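Local coordinates for CRISPR-associated protein CasA/Cse1 (Thermus thermophilus, PDB 4AN8) that acts as the CasA (Cse1) subunit of the type I-E CRISPR Cascade complex, probably taking part in selecting foreign DNA for targeting by CRISPR RNA, at residues T246-G251 against P268-L273. Residues are numbered along the deposited sequence; the frame is centred on the assembly and turned at random.
With ACT (acetate ion), chain D.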
# COMPACT_ATOMS: atom_id res chain seq x y z
N THR A 246 -12.38 2.27 7.81
CA THR A 246 -13.27 1.16 8.13
C THR A 246 -14.47 1.13 7.19
O THR A 246 -15.53 0.67 7.56
CB THR A 246 -13.76 1.27 9.59
OG1 THR A 246 -14.53 2.47 9.74
CG2 THR A 246 -12.53 1.27 10.57
N TRP A 247 -14.29 1.63 5.97
CA TRP A 247 -15.37 1.71 5.01
C TRP A 247 -16.08 0.37 4.73
O TRP A 247 -15.43 -0.65 4.44
CB TRP A 247 -14.82 2.25 3.70
CG TRP A 247 -15.87 2.68 2.76
CD1 TRP A 247 -16.43 1.95 1.75
CD2 TRP A 247 -16.52 3.96 2.75
NE1 TRP A 247 -17.39 2.70 1.11
CE2 TRP A 247 -17.46 3.94 1.70
CE3 TRP A 247 -16.41 5.12 3.53
CZ2 TRP A 247 -18.27 5.04 1.40
CZ3 TRP A 247 -17.21 6.21 3.24
CH2 TRP A 247 -18.14 6.16 2.18
N PRO A 248 -17.44 0.37 4.74
CA PRO A 248 -18.16 -0.84 4.35
C PRO A 248 -18.40 -0.93 2.84
O PRO A 248 -19.47 -0.55 2.36
CB PRO A 248 -19.49 -0.69 5.09
CG PRO A 248 -19.74 0.79 5.07
CD PRO A 248 -18.35 1.45 5.18
N ALA A 249 -17.43 -1.46 2.08
CA ALA A 249 -17.50 -1.43 0.62
C ALA A 249 -18.47 -2.46 0.05
O ALA A 249 -19.01 -2.28 -1.04
CB ALA A 249 -16.14 -1.63 0.03
N ARG A 250 -18.65 -3.56 0.77
CA ARG A 250 -19.54 -4.60 0.33
C ARG A 250 -20.39 -5.04 1.50
O ARG A 250 -19.97 -4.90 2.65
CB ARG A 250 -18.72 -5.79 -0.19
CG ARG A 250 -17.82 -5.45 -1.39
CD ARG A 250 -18.63 -5.29 -2.70
NE ARG A 250 -17.74 -5.07 -3.84
CZ ARG A 250 -17.24 -3.88 -4.18
NH1 ARG A 250 -17.59 -2.79 -3.49
NH2 ARG A 250 -16.42 -3.77 -5.21
N GLY A 251 -21.58 -5.58 1.22
CA GLY A 251 -22.37 -6.24 2.24
C GLY A 251 -21.85 -7.65 2.38
O GLY A 251 -21.75 -8.38 1.39
N PRO A 268 -24.36 -5.50 -2.03
CA PRO A 268 -23.79 -4.14 -1.97
C PRO A 268 -23.74 -3.77 -0.47
O PRO A 268 -24.52 -4.36 0.26
CB PRO A 268 -24.82 -3.33 -2.74
CG PRO A 268 -26.14 -4.07 -2.43
CD PRO A 268 -25.80 -5.51 -2.36
N GLY A 269 -22.91 -2.87 0.05
CA GLY A 269 -22.15 -1.85 -0.62
C GLY A 269 -22.73 -0.52 -0.16
O GLY A 269 -23.81 -0.17 -0.58
N VAL A 270 -22.05 0.22 0.71
CA VAL A 270 -22.32 1.66 0.78
C VAL A 270 -21.63 2.38 -0.38
O VAL A 270 -20.44 2.19 -0.63
CB VAL A 270 -21.91 2.31 2.12
CG1 VAL A 270 -22.00 3.83 2.02
CG2 VAL A 270 -22.78 1.82 3.23
N GLU A 271 -22.39 3.20 -1.09
CA GLU A 271 -21.87 3.91 -2.26
C GLU A 271 -20.98 5.09 -1.89
O GLU A 271 -21.42 5.98 -1.20
CB GLU A 271 -23.01 4.44 -3.13
CG GLU A 271 -23.76 3.37 -3.85
CD GLU A 271 -23.05 2.93 -5.09
OE1 GLU A 271 -22.56 3.82 -5.83
OE2 GLU A 271 -22.98 1.71 -5.34
N PRO A 272 -19.74 5.09 -2.39
CA PRO A 272 -18.81 6.20 -2.13
C PRO A 272 -19.16 7.43 -2.96
O PRO A 272 -19.25 7.34 -4.17
CB PRO A 272 -17.45 5.62 -2.57
CG PRO A 272 -17.81 4.63 -3.65
CD PRO A 272 -19.14 4.04 -3.23
N LEU A 273 -19.40 8.56 -2.32
CA LEU A 273 -19.59 9.81 -3.03
C LEU A 273 -18.29 10.60 -3.04
O LEU A 273 -17.52 10.54 -2.07
CB LEU A 273 -20.70 10.64 -2.38
CG LEU A 273 -22.10 10.04 -2.43
CD1 LEU A 273 -23.13 10.96 -1.78
CD2 LEU A 273 -22.49 9.72 -3.87
C ACT D . -17.12 -7.04 -6.60
O ACT D . -16.33 -6.58 -5.72
OXT ACT D . -17.97 -7.88 -6.20
CH3 ACT D . -17.03 -6.61 -8.05
O HOH W 1 -19.37 0.18 -2.29
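Trp247 lays the CZ2 corner of its indole against Val270 and Pro272: CZ2 is 4.0 Å from Val270 CG1 and 3.8 Å from Pro272 CA. The Trp247 and Val270 side chains cross at about a right angle, and Val270 O lies at the edge of the indole, near its plane. Val270 CG1 stands anti to its own backbone N (chi1 170°), which brings that methyl to CZ2; the other branch, CG2, meets CG of Pro248 at 3.7 Å. The two methyls of Val270 thus meet two consecutive residues of 246-251, one branch each. A backbone hydrogen bond links the segments, Val270 N to Pro248 O (3.2 Å, N-H...O angle 161°). Ala249 O is gripped from several directions: Arg250 NH1 donates to it from above the carbonyl plane at 2.9 Å, Gly269 CA makes a CA-H...O contact, and a water bridges it to Val270 O. Arg250 NE and NH2 both donate to one oxygen of an acetate, probably from the crystallisation liquor, in the guanidinium plane. Beyond the pair, Trp236 of strand 235-237 touches both Pro248 and Val270. Pro248 centres an inverse gamma turn and the Pro268-Gly269 peptide is cis, consistent with an irregular open end of the antiparallel beta hairpin formed by strands 250-256 and 261-273.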